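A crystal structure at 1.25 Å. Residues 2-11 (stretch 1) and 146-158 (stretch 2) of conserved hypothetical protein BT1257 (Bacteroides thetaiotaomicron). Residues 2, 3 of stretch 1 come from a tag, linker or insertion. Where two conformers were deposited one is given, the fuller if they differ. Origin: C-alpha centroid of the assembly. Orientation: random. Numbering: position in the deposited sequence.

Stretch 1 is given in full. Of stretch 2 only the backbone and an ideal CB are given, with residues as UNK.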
# COMPACT_ATOMS: atom_id res chain seq x y z
N ASN A 2 21.32 2.59 9.84
CA ASN A 2 21.19 1.14 9.51
C ASN A 2 20.50 0.36 10.63
O ASN A 2 20.73 -0.84 10.79
CB ASN A 2 22.56 0.53 9.18
CG ASN A 2 22.45 -0.69 8.27
OD1 ASN A 2 21.51 -0.82 7.49
ND2 ASN A 2 23.43 -1.59 8.37
N ALA A 3 19.65 1.03 11.40
CA ALA A 3 19.05 0.39 12.58
C ALA A 3 17.86 -0.50 12.21
O ALA A 3 17.65 -1.54 12.84
CB ALA A 3 18.62 1.44 13.57
N MSE A 4 17.17 -0.11 11.16
CA MSE A 4 15.96 -0.80 10.74
C MSE A 4 16.17 -1.77 9.58
O MSE A 4 17.10 -1.63 8.80
CB MSE A 4 14.86 0.23 10.49
CG MSE A 4 14.39 0.81 11.82
SE MSE A 4 13.18 -0.50 12.66
CE MSE A 4 13.77 -2.08 11.87
N GLU A 5 15.29 -2.76 9.50
CA GLU A 5 15.35 -3.77 8.44
C GLU A 5 13.92 -4.22 8.23
O GLU A 5 13.15 -4.29 9.19
CB GLU A 5 16.17 -4.96 8.94
CG GLU A 5 16.76 -5.83 7.87
CD GLU A 5 17.70 -6.87 8.45
OE1 GLU A 5 18.93 -6.66 8.48
OE2 GLU A 5 17.19 -7.89 8.88
N ILE A 6 13.54 -4.53 6.99
CA ILE A 6 12.20 -5.08 6.76
C ILE A 6 12.04 -6.38 7.53
O ILE A 6 12.93 -7.22 7.53
CB ILE A 6 11.92 -5.34 5.26
CG1 ILE A 6 11.96 -4.04 4.47
CG2 ILE A 6 10.55 -6.04 5.04
CD1 ILE A 6 11.99 -4.25 2.96
N LEU A 7 10.90 -6.53 8.20
CA LEU A 7 10.55 -7.76 8.88
C LEU A 7 9.58 -8.55 8.00
O LEU A 7 8.58 -8.00 7.55
CB LEU A 7 9.87 -7.44 10.21
CG LEU A 7 9.28 -8.62 10.98
CD1 LEU A 7 10.38 -9.56 11.46
CD2 LEU A 7 8.41 -8.14 12.12
N TYR A 8 9.88 -9.83 7.76
CA TYR A 8 8.98 -10.72 7.03
C TYR A 8 8.44 -11.76 7.99
O TYR A 8 9.22 -12.44 8.66
CB TYR A 8 9.70 -11.44 5.89
CG TYR A 8 10.21 -10.53 4.81
CD1 TYR A 8 9.40 -10.19 3.72
CD2 TYR A 8 11.51 -10.01 4.87
CE1 TYR A 8 9.87 -9.36 2.72
CE2 TYR A 8 11.99 -9.17 3.86
CZ TYR A 8 11.16 -8.87 2.80
OH TYR A 8 11.60 -8.04 1.80
N ILE A 9 7.12 -11.90 8.04
CA ILE A 9 6.48 -12.89 8.90
C ILE A 9 5.33 -13.54 8.16
O ILE A 9 4.86 -13.02 7.14
CB ILE A 9 5.95 -12.28 10.23
CG1 ILE A 9 4.91 -11.17 9.97
CG2 ILE A 9 7.10 -11.79 11.14
CD1 ILE A 9 4.22 -10.69 11.24
N LYS A 10 4.87 -14.67 8.68
CA LYS A 10 3.62 -15.28 8.24
C LYS A 10 2.46 -14.47 8.79
O LYS A 10 2.49 -14.01 9.94
CB LYS A 10 3.48 -16.70 8.81
CG LYS A 10 4.59 -17.65 8.45
CD LYS A 10 4.36 -19.05 9.05
CE LYS A 10 4.27 -19.09 10.59
NZ LYS A 10 5.45 -18.51 11.26
N GLY A 11 1.41 -14.33 8.00
CA GLY A 11 0.20 -13.75 8.52
C GLY A 11 -0.55 -12.92 7.52
O GLY A 11 -0.31 -12.99 6.32
N UNK A 146 11.27 4.01 3.39
CA UNK A 146 10.75 3.82 4.75
C UNK A 146 11.82 3.39 5.75
O UNK A 146 12.06 4.08 6.75
CB UNK A 146 9.63 2.78 4.73
N UNK A 147 12.47 2.26 5.48
CA UNK A 147 13.40 1.68 6.44
C UNK A 147 14.53 2.63 6.84
O UNK A 147 14.90 2.72 8.01
CB UNK A 147 14.00 0.40 5.86
N UNK A 148 15.07 3.35 5.87
CA UNK A 148 16.21 4.24 6.13
C UNK A 148 15.87 5.45 7.00
O UNK A 148 16.79 6.13 7.48
CB UNK A 148 16.79 4.73 4.80
N UNK A 149 14.57 5.70 7.19
CA UNK A 149 14.11 6.78 8.06
C UNK A 149 13.64 6.26 9.40
O UNK A 149 12.96 6.97 10.15
CB UNK A 149 12.98 7.56 7.39
N UNK A 150 14.00 5.02 9.69
CA UNK A 150 13.67 4.36 10.95
C UNK A 150 12.16 4.16 11.12
O UNK A 150 11.64 4.11 12.23
CB UNK A 150 14.22 5.17 12.12
N UNK A 151 11.47 4.00 9.99
CA UNK A 151 10.08 3.57 10.01
C UNK A 151 10.07 2.05 9.88
O UNK A 151 10.57 1.50 8.89
CB UNK A 151 9.27 4.23 8.90
N UNK A 152 9.52 1.38 10.89
CA UNK A 152 9.44 -0.08 10.88
C UNK A 152 8.49 -0.52 9.76
O UNK A 152 7.46 0.11 9.52
CB UNK A 152 8.97 -0.61 12.24
N UNK A 153 8.86 -1.60 9.07
CA UNK A 153 8.04 -2.19 8.01
C UNK A 153 7.94 -3.68 8.23
O UNK A 153 8.96 -4.34 8.37
CB UNK A 153 8.62 -1.89 6.63
N UNK A 154 6.71 -4.18 8.26
CA UNK A 154 6.43 -5.61 8.34
C UNK A 154 5.69 -6.06 7.09
O UNK A 154 4.68 -5.45 6.71
CB UNK A 154 5.62 -5.94 9.59
N UNK A 155 6.23 -7.09 6.44
CA UNK A 155 5.63 -7.70 5.25
C UNK A 155 5.06 -9.04 5.68
O UNK A 155 5.74 -9.84 6.34
CB UNK A 155 6.64 -7.86 4.12
N UNK A 156 3.80 -9.27 5.30
CA UNK A 156 3.03 -10.43 5.73
C UNK A 156 2.89 -11.41 4.59
O UNK A 156 2.32 -11.08 3.55
CB UNK A 156 1.65 -10.01 6.25
N UNK A 157 3.44 -12.61 4.77
CA UNK A 157 3.41 -13.68 3.77
C UNK A 157 2.17 -14.53 4.02
O UNK A 157 1.96 -15.03 5.13
CB UNK A 157 4.68 -14.53 3.82
N UNK A 158 1.38 -14.73 2.96
CA UNK A 158 0.10 -15.44 3.01
C UNK A 158 -0.49 -15.35 1.61
O UNK A 158 -0.59 -14.25 1.06
CB UNK A 158 -0.84 -14.86 4.06

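Two segments far apart in sequence pair here as parallel strands, and the backbone sets most of the rules before any side chain is chosen.

Position 146 has nothing of stretch 1 within reach of its CB, so the contact asks nothing of it; it is Leu146. Position 147 is different. Its backbone is helical and its CB points toward stretch 1, 4.7 Å from Met4 CB, over a stretch of exposed backbone and the apolar flank of Ile6. A branched or medium aliphatic would suit. It is Ile147, whose CG2 lies 3.2 Å from Met4 O and 3.8 Å from Met4 CB, while its CG1 meets Ile6 CG1 at 3.7 Å. Its carbonyl is also used: a water donates to Ile147 O (2.8 Å) and accepts from Met4 N (2.9 Å).

Positions 148 and 149 point away, the middle of a type I turn begun at 147, and almost any polar residue would serve. They are Thr148 and Lys149. Position 150 has positive phi (64°), which glycine, asparagine or aspartate take readily and other residues less often. Its CB runs sideways, 4.4 Å from Met4 CG, with the N-terminal backbone beyond, so a long acceptor could also be useful. Glu150 extends with chi1 m and chi2 t, and a water donates to its OE2 (2.8 Å) while accepting from Ala3 N (3.0 Å), Ala3 being a tag residue.

Position 151 points away and is free of stretch 1; it is Ile151. At 152 the CB lies 4.2 Å from the selenium of Met4, where a small apolar group suffices. Ala152 CB meets Met4 SE at that same 4.2 Å.

From 153 the strand begins. Its carbonyl accepts from Leu7 N (2.9 Å), and its CB, 4.5 Å from Ile6 CG1, favors a beta-branched aliphatic: Val153, with CG1 4.4 Å from Ile6 CG2. Position 154 shares a face with Leu7 and Ile9, so valine, isoleucine or threonine would all do. Thr154 brings CG2 to 3.7 Å from Ile9 CD1 and OG1 to 3.7 Å from Leu7 CD2.

Position 155 is on the other face, beside Tyr8, its CB 3.6 Å from Tyr8 CD1; a compact aliphatic is called for. Val155 obliges, sending CG2 to within 3.7 Å of Ile6 CG2. Its backbone both gives and takes: Val155 N to Leu7 O, 2.8 Å, and Ile9 N to Val155 O, 3.0 Å.

Position 156 returns to the face of Ile9, where side-chain-free Gly11 leaves room for a large flat or aliphatic group. Tyr156 fills it: CE1 is 3.6 Å from Ile9 CD1, and Gly11 C lies at the ring edge.

Position 157 shares its face with Tyr8 and Lys10, where a polar or charged residue is reasonable. Asp157 sets OD1 at the edge of the Tyr8 ring, 4.4 Å from CD1. Asp157 N donates to Ile9 O (2.8 Å), and Gly11 N donates to Asp157 O (3.0 Å).

At 158 the CB points sideways and already presses on Gly11 O; glycine, or any side chain turning clear of that carbonyl, would do. Leu158 has its CB 3.0 Å from Gly11 O.

Stretch 2 146-158: LITKEIAVTVYDL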
# COMPACT_ATOMS: atom_id res chain seq x y z
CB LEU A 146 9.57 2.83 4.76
CG LEU A 146 8.36 3.24 3.93
CD1 LEU A 146 7.34 2.12 3.87
CD2 LEU A 146 7.71 4.54 4.45
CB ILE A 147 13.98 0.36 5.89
CG1 ILE A 147 12.90 -0.73 5.84
CG2 ILE A 147 15.20 -0.12 6.68
CD1 ILE A 147 12.37 -1.17 7.20
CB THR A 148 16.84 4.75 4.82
OG1 THR A 148 15.86 5.51 4.10
CG2 THR A 148 17.33 3.58 3.97
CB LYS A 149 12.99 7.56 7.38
CG LYS A 149 13.45 8.31 6.16
CD LYS A 149 12.36 8.34 5.13
CE LYS A 149 12.98 8.20 3.77
NZ LYS A 149 12.00 8.46 2.70
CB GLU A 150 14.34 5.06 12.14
CG GLU A 150 15.86 4.96 12.04
CD GLU A 150 16.63 5.74 13.09
OE1 GLU A 150 16.01 6.45 13.91
OE2 GLU A 150 17.87 5.61 13.09
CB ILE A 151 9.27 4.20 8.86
CG1 ILE A 151 9.33 5.73 8.93
CG2 ILE A 151 7.81 3.72 8.92
CD1 ILE A 151 8.97 6.39 7.62
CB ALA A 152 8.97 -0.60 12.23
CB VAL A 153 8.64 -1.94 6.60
CG1 VAL A 153 7.79 -2.61 5.53
CG2 VAL A 153 8.79 -0.45 6.32
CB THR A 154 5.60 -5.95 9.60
OG1 THR A 154 6.29 -5.45 10.75
CG2 THR A 154 5.43 -7.46 9.78
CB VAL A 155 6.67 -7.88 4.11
CG1 VAL A 155 6.06 -8.62 2.92
CG2 VAL A 155 7.21 -6.52 3.64
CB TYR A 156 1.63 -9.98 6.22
CG TYR A 156 1.70 -9.12 7.46
CD1 TYR A 156 1.37 -9.65 8.70
CD2 TYR A 156 2.10 -7.79 7.39
CE1 TYR A 156 1.45 -8.88 9.85
CE2 TYR A 156 2.19 -7.01 8.54
CZ TYR A 156 1.86 -7.56 9.76
OH TYR A 156 1.95 -6.81 10.90
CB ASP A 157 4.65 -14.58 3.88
CG ASP A 157 5.95 -13.90 3.45
OD1 ASP A 157 5.93 -12.79 2.88
OD2 ASP A 157 7.01 -14.51 3.70
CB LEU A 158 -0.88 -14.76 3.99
CG LEU A 158 -2.29 -15.33 4.21
CD1 LEU A 158 -2.33 -16.24 5.43
CD2 LEU A 158 -3.28 -14.18 4.37
O HOH W 1 19.01 3.98 11.08
O HOH W 2 17.22 2.34 9.57
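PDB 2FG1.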